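Side-chain contacts in phytoene synthase (Enterococcus hirae, PDB 5IYS), which probably joins two farnesyl diphosphate molecules head to head to form dehydrosqualene, in a magnesium-dependent reaction: residues D56-I59 with N63-A66; C238-A243 with Q277-V282; N169-V174 with A211-L216. All blocks are in the same frame, centred on the assembly; numbering follows the deposited sequence.

Interaction 1: D56-I59 with N63-A66. With MG (magnesium ion), chain E; MG (magnesium ion), chain F; FPS (S-[(2E,6E)-3,7,11-trimethyldodeca-2,6,10-trienyl] trihydrogen thiodiphosphate), chain H.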
loop_
_atom_site.group_PDB
_atom_site.type_symbol
_atom_site.label_atom_id
_atom_site.label_comp_id
_atom_site.label_asym_id
_atom_site.label_seq_id
_atom_site.Cartn_x
_atom_site.Cartn_y
_atom_site.Cartn_z
ATOM N N ASP A 56 1.825 3.099 -10.680
ATOM C CA ASP A 56 3.129 3.069 -10.022
ATOM C C ASP A 56 4.257 2.542 -10.920
ATOM O O ASP A 56 5.426 2.942 -10.797
ATOM C CB ASP A 56 3.055 2.218 -8.763
ATOM C CG ASP A 56 4.393 2.131 -8.042
ATOM O OD1 ASP A 56 4.713 3.024 -7.219
ATOM O OD2 ASP A 56 5.107 1.143 -8.294
ATOM N N ASP A 57 3.924 1.562 -11.749
ATOM C CA ASP A 57 4.924 0.952 -12.618
ATOM C C ASP A 57 5.302 1.962 -13.690
ATOM O O ASP A 57 6.486 2.144 -13.995
ATOM C CB ASP A 57 4.351 -0.295 -13.274
ATOM C CG ASP A 57 4.467 -1.504 -12.383
ATOM O OD1 ASP A 57 5.100 -1.380 -11.313
ATOM O OD2 ASP A 57 3.916 -2.561 -12.753
ATOM N N LEU A 58 4.295 2.665 -14.196
ATOM C CA LEU A 58 4.522 3.786 -15.115
ATOM C C LEU A 58 5.670 4.706 -14.684
ATOM O O LEU A 58 6.530 5.084 -15.494
ATOM C CB LEU A 58 3.238 4.594 -15.280
ATOM C CG LEU A 58 2.241 3.999 -16.264
ATOM C CD1 LEU A 58 0.984 4.867 -16.332
ATOM C CD2 LEU A 58 2.848 3.878 -17.660
ATOM N N ILE A 59 5.706 5.060 -13.405
ATOM C CA ILE A 59 6.703 6.011 -12.921
ATOM C C ILE A 59 7.971 5.308 -12.447
ATOM O O ILE A 59 9.041 5.553 -13.003
ATOM C CB ILE A 59 6.120 6.950 -11.854
ATOM C CG1 ILE A 59 4.989 7.758 -12.491
ATOM C CG2 ILE A 59 7.189 7.895 -11.296
ATOM C CD1 ILE A 59 5.338 8.338 -13.860
ATOM N N ASN A 63 9.630 5.175 -15.819
ATOM C CA ASN A 63 9.676 6.638 -15.852
ATOM C C ASN A 63 8.942 7.176 -17.079
ATOM O O ASN A 63 9.531 7.833 -17.948
ATOM C CB ASN A 63 11.112 7.179 -15.826
ATOM C CG ASN A 63 11.158 8.703 -15.836
ATOM O OD1 ASN A 63 10.760 9.357 -14.870
ATOM N ND2 ASN A 63 11.568 9.277 -16.964
ATOM N N ASN A 64 7.665 6.821 -17.172
ATOM C CA ASN A 64 6.835 7.231 -18.295
ATOM C C ASN A 64 5.793 8.261 -17.866
ATOM O O ASN A 64 4.665 7.905 -17.517
ATOM C CB ASN A 64 6.159 6.017 -18.929
ATOM C CG ASN A 64 5.505 6.344 -20.249
ATOM O OD1 ASN A 64 5.454 7.506 -20.672
ATOM N ND2 ASN A 64 4.953 5.319 -20.889
ATOM N N GLN A 65 6.184 9.533 -17.897
ATOM C CA GLN A 65 5.273 10.602 -17.525
ATOM C C GLN A 65 4.140 10.766 -18.522
ATOM O O GLN A 65 3.034 11.137 -18.137
ATOM C CB GLN A 65 6.007 11.922 -17.315
ATOM C CG GLN A 65 6.781 11.953 -16.010
ATOM C CD GLN A 65 6.883 13.348 -15.418
ATOM O OE1 GLN A 65 7.977 13.905 -15.294
ATOM N NE2 GLN A 65 5.739 13.933 -15.075
ATOM N N ALA A 66 4.397 10.449 -19.788
ATOM C CA ALA A 66 3.347 10.507 -20.807
ATOM C C ALA A 66 2.315 9.378 -20.640
ATOM O O ALA A 66 1.143 9.528 -20.998
ATOM C CB ALA A 66 3.952 10.479 -22.198
HETATM MG MG MG E . 6.298 3.846 -6.125
HETATM MG MG MG F . 7.102 0.919 -7.328
HETATM C C1 FPS H . 4.317 0.191 -3.570
HETATM S S1 FPS H . 5.449 1.213 -2.680
HETATM C C2 FPS H . 3.449 1.055 -4.450
HETATM C C3 FPS H . 2.492 1.890 -4.006
HETATM C C4 FPS H . 2.227 2.150 -2.547
HETATM C C5 FPS H . 1.682 2.640 -5.040
HETATM C C6 FPS H . 0.669 1.729 -5.732
HETATM C C7 FPS H . -0.099 0.901 -4.715
HETATM C C8 FPS H . -0.276 -0.418 -4.882
HETATM C C10 FPS H . -1.002 -1.157 -3.782
HETATM C C9 FPS H . 0.309 -1.144 -6.064
HETATM C C11 FPS H . -2.493 -1.253 -4.011
HETATM C C12 FPS H . -2.914 -2.361 -3.055
HETATM C C13 FPS H . -4.186 -2.766 -2.879
HETATM C C14 FPS H . -5.348 -2.175 -3.617
HETATM C C15 FPS H . -4.449 -3.853 -1.885
HETATM P PA FPS H . 7.039 1.132 -3.959
HETATM O O1A FPS H . 6.643 1.695 -5.272
HETATM O O2A FPS H . 8.234 2.016 -3.342
HETATM O O3A FPS H . 7.619 -0.381 -3.907
HETATM P PB FPS H . 7.570 -1.498 -5.042
HETATM O O1B FPS H . 9.010 -1.754 -5.396
HETATM O O2B FPS H . 6.818 -1.076 -6.286
HETATM O O3B FPS H . 6.891 -2.704 -4.428
HETATM O O HOH W 1 7.247 0.148 -9.246
HETATM O O HOH W 2 8.278 4.487 -5.035
HETATM O O HOH W 3 4.868 4.346 -4.358
HETATM O O HOH W 4 5.990 5.747 -7.139
HETATM O O HOH W 5 9.341 0.441 -6.987
#
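Leu58 and Ile59 meet Asn63 and Asn64 in a tight surface turn between two helices, where helix 39-60 runs out and helix 65-80 begins, starting within the aspartate-rich DDxxD motif of this all-helical prenyltransferase fold, whose two middle residues are Leu58 and Ile59. The turn is closed by backbone bonds. Asn64 N donates to Leu58 O at 2.7 Å in a nearly straight bond (168°), while Asn63 N reaches Ile59 O only weakly. Asn63, with positive phi, is where the chain leaves helical geometry. Asn64 then caps the next helix: its OD1 accepts from Gly67 N, which fixes the amide and leaves CB and ND2 to cross Leu58 obliquely, ND2 lying 4.1 Å from Leu58 CD2.

Ile59 adds the apolar part. With CG1 beside its backbone N and a further bend at chi2 (-46°), CD1 comes to lie 3.7 Å from Asn64 O. Ile59 and Gln65 also both touch Ala117 of a nearby loop.

At the opposite end of segment 56-59, Asp56 faces the substrate analogue. With CG anti to the backbone N (chi1 179°), the carboxylate reaches out to straddle two magnesium ions: OD1 binds one at 2.1 Å and OD2 the other at 2.2 Å, with Asp60 contributing to both sites. Asp57 works from the second shell, its OD1 in a salt bridge with Arg53 and weakly bonded to a water that ligates the second ion. Both ions share one thiodiphosphate oxygen, O1A, which lies 3.0 Å from Asp56 OD1.

Interaction 2: C238-A243 with Q277-V282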
loop_
_atom_site.group_PDB
_atom_site.type_symbol
_atom_site.label_atom_id
_atom_site.label_comp_id
_atom_site.label_asym_id
_atom_site.label_seq_id
_atom_site.Cartn_x
_atom_site.Cartn_y
_atom_site.Cartn_z
ATOM N N CYS A 238 -15.173 -9.045 6.238
ATOM C CA CYS A 238 -13.987 -8.379 5.673
ATOM C C CYS A 238 -12.833 -8.274 6.657
ATOM O O CYS A 238 -11.740 -7.838 6.306
ATOM C CB CYS A 238 -14.328 -6.979 5.155
ATOM S SG CYS A 238 -15.522 -6.994 3.787
ATOM N N ARG A 239 -13.081 -8.571 7.931
ATOM C CA ARG A 239 -12.043 -8.382 8.924
ATOM C C ARG A 239 -10.812 -9.269 8.784
ATOM O O ARG A 239 -9.706 -8.819 9.023
ATOM C CB ARG A 239 -12.638 -8.584 10.320
ATOM C CG ARG A 239 -13.607 -7.472 10.659
ATOM C CD ARG A 239 -14.111 -7.676 12.108
ATOM N NE ARG A 239 -15.276 -6.831 12.289
ATOM C CZ ARG A 239 -16.252 -7.066 13.151
ATOM N NH1 ARG A 239 -16.223 -8.151 13.909
ATOM N NH2 ARG A 239 -17.224 -6.170 13.278
ATOM N N GLN A 240 -11.016 -10.565 8.585
ATOM C CA GLN A 240 -9.900 -11.512 8.486
ATOM C C GLN A 240 -8.961 -11.096 7.350
ATOM O O GLN A 240 -7.736 -11.050 7.524
ATOM C CB GLN A 240 -10.486 -12.906 8.215
ATOM C CG GLN A 240 -9.487 -14.037 7.983
ATOM C CD GLN A 240 -8.534 -14.265 9.136
ATOM O OE1 GLN A 240 -8.915 -14.176 10.316
ATOM N NE2 GLN A 240 -7.325 -14.693 8.803
ATOM N N ALA A 241 -9.530 -10.694 6.222
ATOM C CA ALA A 241 -8.691 -10.287 5.060
ATOM C C ALA A 241 -7.918 -9.001 5.352
ATOM O O ALA A 241 -6.708 -8.915 5.101
ATOM C CB ALA A 241 -9.576 -10.128 3.806
ATOM N N LEU A 242 -8.581 -8.008 5.945
ATOM C CA LEU A 242 -7.894 -6.750 6.154
ATOM C C LEU A 242 -6.810 -6.870 7.225
ATOM O O LEU A 242 -5.714 -6.343 7.091
ATOM C CB LEU A 242 -8.918 -5.681 6.566
ATOM C CG LEU A 242 -8.311 -4.343 6.985
ATOM C CD1 LEU A 242 -7.597 -3.642 5.869
ATOM C CD2 LEU A 242 -9.410 -3.443 7.599
ATOM N N ALA A 243 -7.139 -7.471 8.369
ATOM C CA ALA A 243 -6.121 -7.742 9.373
ATOM C C ALA A 243 -4.962 -8.595 8.869
ATOM O O ALA A 243 -3.785 -8.335 9.172
ATOM C CB ALA A 243 -6.794 -8.379 10.612
ATOM N N GLN A 277 0.962 -18.895 9.524
ATOM C CA GLN A 277 0.973 -18.663 10.959
ATOM C C GLN A 277 0.269 -17.359 11.297
ATOM O O GLN A 277 -0.486 -17.269 12.271
ATOM C CB GLN A 277 2.411 -18.578 11.480
ATOM C CG GLN A 277 3.070 -19.921 11.603
ATOM C CD GLN A 277 4.432 -19.805 12.252
ATOM O OE1 GLN A 277 5.240 -18.964 11.855
ATOM N NE2 GLN A 277 4.700 -20.665 13.236
ATOM N N LEU A 278 0.556 -16.335 10.508
ATOM C CA LEU A 278 -0.050 -15.028 10.732
ATOM C C LEU A 278 -1.571 -15.001 10.521
ATOM O O LEU A 278 -2.313 -14.372 11.297
ATOM C CB LEU A 278 0.661 -13.956 9.873
ATOM C CG LEU A 278 2.033 -13.531 10.432
ATOM C CD1 LEU A 278 2.978 -12.859 9.422
ATOM C CD2 LEU A 278 1.905 -12.655 11.647
ATOM N N LEU A 279 -2.053 -15.725 9.513
ATOM C CA LEU A 279 -3.513 -15.840 9.324
ATOM C C LEU A 279 -4.188 -16.430 10.564
ATOM O O LEU A 279 -5.293 -16.020 10.937
ATOM C CB LEU A 279 -3.866 -16.666 8.095
ATOM C CG LEU A 279 -3.332 -16.242 6.722
ATOM C CD1 LEU A 279 -3.802 -17.159 5.596
ATOM C CD2 LEU A 279 -3.567 -14.774 6.373
ATOM N N LYS A 280 -3.559 -17.445 11.155
ATOM C CA LYS A 280 -4.101 -18.046 12.365
ATOM C C LYS A 280 -4.010 -17.066 13.525
ATOM O O LYS A 280 -4.943 -16.987 14.324
ATOM C CB LYS A 280 -3.356 -19.335 12.739
ATOM C CG LYS A 280 -3.620 -20.500 11.761
ATOM C CD LYS A 280 -2.888 -21.766 12.193
ATOM C CE LYS A 280 -3.512 -22.961 11.483
ATOM N NZ LYS A 280 -2.945 -22.979 10.125
ATOM N N GLU A 281 -2.879 -16.370 13.670
ATOM C CA GLU A 281 -2.809 -15.327 14.685
ATOM C C GLU A 281 -3.903 -14.298 14.505
ATOM O O GLU A 281 -4.362 -13.722 15.484
ATOM C CB GLU A 281 -1.482 -14.573 14.697
ATOM C CG GLU A 281 -0.307 -15.365 15.203
ATOM C CD GLU A 281 0.994 -14.589 15.105
ATOM O OE1 GLU A 281 0.961 -13.342 15.204
ATOM O OE2 GLU A 281 2.044 -15.239 14.903
ATOM N N VAL A 282 -4.143 -13.905 13.258
ATOM C CA VAL A 282 -5.140 -12.889 12.964
ATOM C C VAL A 282 -6.505 -13.397 13.399
ATOM O O VAL A 282 -7.237 -12.687 14.090
ATOM C CB VAL A 282 -5.092 -12.504 11.464
ATOM C CG1 VAL A 282 -6.443 -12.010 10.946
ATOM C CG2 VAL A 282 -3.987 -11.466 11.265
#
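Gln240 NE2 is held by two acceptors: it donates to the backbone carbonyl of Leu279 across the contact, and it is also hydrogen-bonded to Gln36 OE1. The bond to Leu279 O is long, 3.2 Å, but straight at 167°, and the acceptor lies in the amide plane of Gln240. NE2 comes to the carbonyl well off its C=O direction and somewhat tilted from its plane. A bend at chi2 (59°) turns the glutamine toward the neighbouring helix, and its two bonds hold the amide in a defined rotation.

Val282 CG1 sits over one face of this amide, 3.3 Å from Gln240 OE1 and 3.5 Å from Gln240 NE2. Within the all-helical isoprenoid synthase fold, this is where helix 272-287, near the C-terminus, meets helix 236-258, the short segments crossing at 133° between their N-to-C directions, with axes 9.7 Å apart at closest approach. Val282 continues past Gln240 to Ala243, whose CB meets the same CG1 at 3.7 Å, while Val282 CG2 lies against the Ala243 backbone, 3.8 Å from its O. Val282 also touches Ser244 and Phe247 farther along helix 236-258. Leu242, pointing away from helix 272-287, touches a bound farnesyl thiodiphosphate.

Interaction 3: N169-V174 with A211-L216. With MG (magnesium ion), chain D; FPS (S-[(2E,6E)-3,7,11-trimethyldodeca-2,6,10-trienyl] trihydrogen thiodiphosphate), chain G; FPS (S-[(2E,6E)-3,7,11-trimethyldodeca-2,6,10-trienyl] trihydrogen thiodiphosphate), chain H.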
loop_
_atom_site.group_PDB
_atom_site.type_symbol
_atom_site.label_atom_id
_atom_site.label_comp_id
_atom_site.label_asym_id
_atom_site.label_seq_id
_atom_site.Cartn_x
_atom_site.Cartn_y
_atom_site.Cartn_z
ATOM N N ASN A 169 7.381 -0.243 3.874
ATOM C CA ASN A 169 8.002 -0.383 2.548
ATOM C C ASN A 169 9.316 0.400 2.420
ATOM O O ASN A 169 10.335 -0.107 1.899
ATOM C CB ASN A 169 6.986 0.010 1.469
ATOM C CG ASN A 169 7.512 -0.217 0.057
ATOM O OD1 ASN A 169 8.333 0.554 -0.412
ATOM N ND2 ASN A 169 7.026 -1.259 -0.624
ATOM N N ILE A 170 9.303 1.603 2.985
ATOM C CA ILE A 170 10.470 2.479 3.008
ATOM C C ILE A 170 11.633 1.831 3.786
ATOM O O ILE A 170 12.789 1.765 3.317
ATOM C CB ILE A 170 10.082 3.844 3.634
ATOM C CG1 ILE A 170 9.303 4.709 2.628
ATOM C CG2 ILE A 170 11.309 4.608 4.059
ATOM C CD1 ILE A 170 8.595 5.944 3.241
ATOM N N LEU A 171 11.298 1.299 4.954
ATOM C CA LEU A 171 12.272 0.722 5.880
ATOM C C LEU A 171 12.810 -0.588 5.338
ATOM O O LEU A 171 13.954 -0.981 5.596
ATOM C CB LEU A 171 11.610 0.503 7.247
ATOM C CG LEU A 171 11.404 1.801 8.042
ATOM C CD1 LEU A 171 10.439 1.561 9.174
ATOM C CD2 LEU A 171 12.767 2.329 8.614
ATOM N N ARG A 172 11.990 -1.261 4.547
ATOM C CA ARG A 172 12.411 -2.526 3.951
ATOM C C ARG A 172 13.441 -2.274 2.849
ATOM O O ARG A 172 14.313 -3.117 2.603
ATOM C CB ARG A 172 11.175 -3.276 3.425
ATOM C CG ARG A 172 11.445 -4.656 2.815
ATOM C CD ARG A 172 10.176 -5.147 2.102
ATOM N NE ARG A 172 9.971 -4.363 0.881
ATOM C CZ ARG A 172 8.918 -4.469 0.079
ATOM N NH1 ARG A 172 7.891 -5.223 0.444
ATOM N NH2 ARG A 172 8.896 -3.803 -1.070
ATOM N N ASP A 173 13.356 -1.138 2.166
ATOM C CA ASP A 173 13.991 -1.008 0.856
ATOM C C ASP A 173 15.044 0.107 0.836
ATOM O O ASP A 173 15.393 0.620 -0.232
ATOM C CB ASP A 173 12.961 -0.707 -0.243
ATOM C CG ASP A 173 11.992 -1.861 -0.513
ATOM O OD1 ASP A 173 12.283 -3.015 -0.137
ATOM O OD2 ASP A 173 10.932 -1.602 -1.129
ATOM N N VAL A 174 15.595 0.465 1.991
ATOM C CA VAL A 174 16.491 1.613 2.035
ATOM C C VAL A 174 17.630 1.504 1.005
ATOM O O VAL A 174 17.923 2.457 0.277
ATOM C CB VAL A 174 17.053 1.840 3.433
ATOM C CG1 VAL A 174 18.141 2.899 3.395
ATOM C CG2 VAL A 174 15.939 2.221 4.415
ATOM N N ALA A 211 19.431 3.266 14.934
ATOM C CA ALA A 211 18.659 4.176 15.768
ATOM C C ALA A 211 17.519 4.804 14.977
ATOM O O ALA A 211 16.375 4.821 15.441
ATOM C CB ALA A 211 19.568 5.246 16.332
ATOM N N LEU A 212 17.859 5.380 13.824
ATOM C CA LEU A 212 16.898 6.040 12.960
ATOM C C LEU A 212 15.838 5.055 12.455
ATOM O O LEU A 212 14.647 5.306 12.612
ATOM C CB LEU A 212 17.615 6.681 11.770
ATOM C CG LEU A 212 16.805 7.554 10.804
ATOM C CD1 LEU A 212 17.736 8.357 9.873
ATOM C CD2 LEU A 212 15.812 6.728 9.995
ATOM N N TRP A 213 16.294 3.935 11.900
ATOM C CA TRP A 213 15.439 2.835 11.482
ATOM C C TRP A 213 14.416 2.495 12.567
ATOM O O TRP A 213 13.199 2.503 12.334
ATOM C CB TRP A 213 16.282 1.613 11.116
ATOM C CG TRP A 213 15.537 0.577 10.307
ATOM C CD1 TRP A 213 15.596 0.402 8.945
ATOM C CD2 TRP A 213 14.656 -0.440 10.803
ATOM N NE1 TRP A 213 14.759 -0.621 8.565
ATOM C CE2 TRP A 213 14.206 -1.183 9.687
ATOM C CE3 TRP A 213 14.219 -0.810 12.082
ATOM C CZ2 TRP A 213 13.350 -2.286 9.810
ATOM C CZ3 TRP A 213 13.323 -1.861 12.203
ATOM C CH2 TRP A 213 12.892 -2.591 11.070
ATOM N N GLU A 214 14.908 2.235 13.765
ATOM C CA GLU A 214 14.036 1.867 14.868
ATOM C C GLU A 214 13.091 2.977 15.290
ATOM O O GLU A 214 11.949 2.698 15.647
ATOM C CB GLU A 214 14.819 1.310 16.050
ATOM C CG GLU A 214 15.352 -0.097 15.796
ATOM C CD GLU A 214 14.270 -1.174 15.794
ATOM O OE1 GLU A 214 13.075 -0.885 16.017
ATOM O OE2 GLU A 214 14.598 -2.335 15.509
ATOM N N SER A 215 13.535 4.230 15.182
ATOM C CA SER A 215 12.641 5.334 15.459
ATOM C C SER A 215 11.443 5.300 14.503
ATOM O O SER A 215 10.310 5.597 14.893
ATOM C CB SER A 215 13.347 6.671 15.271
ATOM O OG SER A 215 12.514 7.721 15.714
ATOM N N LEU A 216 11.744 5.179 13.217
ATOM C CA LEU A 216 10.679 5.160 12.206
ATOM C C LEU A 216 9.846 3.878 12.311
ATOM O O LEU A 216 8.633 3.912 12.112
ATOM C CB LEU A 216 11.297 5.291 10.807
ATOM C CG LEU A 216 10.389 5.728 9.657
ATOM C CD1 LEU A 216 9.804 7.103 9.997
ATOM C CD2 LEU A 216 11.143 5.785 8.330
HETATM MG MG MG D . 9.393 1.651 -1.913
HETATM C C1 FPS G . 2.725 -2.311 -1.269
HETATM S S1 FPS G . 2.127 -2.718 -2.866
HETATM C C2 FPS G . 1.590 -1.483 -0.696
HETATM C C3 FPS G . 1.754 -0.432 0.127
HETATM C C4 FPS G . 3.123 -0.013 0.574
HETATM C C5 FPS G . 0.563 0.344 0.656
HETATM C C6 FPS G . -0.799 -0.147 0.168
HETATM C C7 FPS G . -1.871 0.445 1.060
HETATM C C8 FPS G . -2.978 -0.238 1.403
HETATM C C10 FPS G . -4.033 0.503 2.195
HETATM C C9 FPS G . -3.235 -1.663 0.975
HETATM C C11 FPS G . -4.331 -0.271 3.482
HETATM C C12 FPS G . -5.512 0.340 4.219
HETATM C C13 FPS G . -6.794 -0.069 4.090
HETATM C C14 FPS G . -7.878 0.594 4.901
HETATM C C15 FPS G . -7.184 -1.203 3.177
HETATM P PA FPS G . 3.113 -4.351 -3.654
HETATM O O1A FPS G . 2.274 -5.069 -4.617
HETATM O O2A FPS G . 4.272 -3.623 -4.516
HETATM O O3A FPS G . 3.870 -5.281 -2.600
HETATM P PB FPS G . 5.385 -4.832 -2.220
HETATM O O1B FPS G . 6.384 -5.566 -3.070
HETATM O O2B FPS G . 5.458 -5.101 -0.735
HETATM O O3B FPS G . 5.657 -3.360 -2.441
HETATM C C1 FPS H . 4.317 0.191 -3.570
HETATM S S1 FPS H . 5.449 1.213 -2.680
HETATM C C2 FPS H . 3.449 1.055 -4.450
HETATM C C3 FPS H . 2.492 1.890 -4.006
HETATM C C4 FPS H . 2.227 2.150 -2.547
HETATM C C5 FPS H . 1.682 2.640 -5.040
HETATM C C6 FPS H . 0.669 1.729 -5.732
HETATM C C7 FPS H . -0.099 0.901 -4.715
HETATM C C8 FPS H . -0.276 -0.418 -4.882
HETATM C C10 FPS H . -1.002 -1.157 -3.782
HETATM C C9 FPS H . 0.309 -1.144 -6.064
HETATM C C11 FPS H . -2.493 -1.253 -4.011
HETATM C C12 FPS H . -2.914 -2.361 -3.055
HETATM C C13 FPS H . -4.186 -2.766 -2.879
HETATM C C14 FPS H . -5.348 -2.175 -3.617
HETATM C C15 FPS H . -4.449 -3.853 -1.885
HETATM P PA FPS H . 7.039 1.132 -3.959
HETATM O O1A FPS H . 6.643 1.695 -5.272
HETATM O O2A FPS H . 8.234 2.016 -3.342
HETATM O O3A FPS H . 7.619 -0.381 -3.907
HETATM P PB FPS H . 7.570 -1.498 -5.042
HETATM O O1B FPS H . 9.010 -1.754 -5.396
HETATM O O2B FPS H . 6.818 -1.076 -6.286
HETATM O O3B FPS H . 6.891 -2.704 -4.428
HETATM O O HOH W 6 10.639 1.915 -0.629
HETATM O O HOH W 7 9.019 3.553 -1.535
HETATM O O HOH W 8 9.745 0.045 -2.201
#
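Leu171 fits closely against Trp213 and Leu216, whereas the polar side of the same helix end is given over to magnesium, water and diphosphate. Leu171 CD2 lies over one face of the indole, 3.5 Å from the centroid of its five-membered ring, in a CH-pi contact. The same methyl reaches Leu216 CD2 at 3.8 Å, so one branch is wedged between two residues of helix 207-227. The indole is fixed in its own plane as well: Trp213 NE1 donates to Leu171 O at 3.1 Å, reaching it from above the carbonyl plane. That carbonyl lies at the end of helix 155-172 and is satisfied by a side chain. Tyr261 meets the Trp213 ring edge-to-face. Across this contact the fit is looser at Ile170, whose CG2 stands 4.4 Å from Leu216 CD2; the residue also touches Tyr184 and Leu128.

Asn169 and Asp173 on the other side belong to the second metal-binding motif of the squalene and phytoene synthase family. Asn169 OD1 binds a magnesium ion at 2.1 Å, and waters and an oxygen of one farnesyl thiodiphosphate make up the other ligands; Asn169 ND2 is hydrogen-bonded to Tyr249 OH. Asp173, a ligand of this site in a structure of the protein, here stays outside the inner shell, with OD2 3.7 Å from the ion. Arg172 grips the Asp173 carboxylate side-on in a salt bridge, NE to OD1 and NH2 to OD2. The third nitrogen, NH1, ends a side chain bent at chi3 (71°); it donates to Gln252 OE1 and, at 2.7 Å, to O2B of the other farnesyl thiodiphosphate.

How the interactions relate
Along the chain the contacts come in the order interaction 1, interaction 3, interaction 2, each closing before the next opens. Interactions 1 and 3 lie with centres 25 Å apart, yet their nearest atoms are about 8 Å apart and both touch the same farnesyl thiodiphosphate: helices 39-60 and 155-172 each bring a metal-binding motif to its diphosphate from different sides. Interaction 2 lies across the centre of the chain from interaction 1, 33 Å between centres, away from the magnesium ions. Its helix 236-258 follows helix 207-227 of interaction 3 directly and supplies Tyr249 and Gln252 to the polar end of the pocket and, from within interaction 2, Leu242 to the contact with a bound ligand.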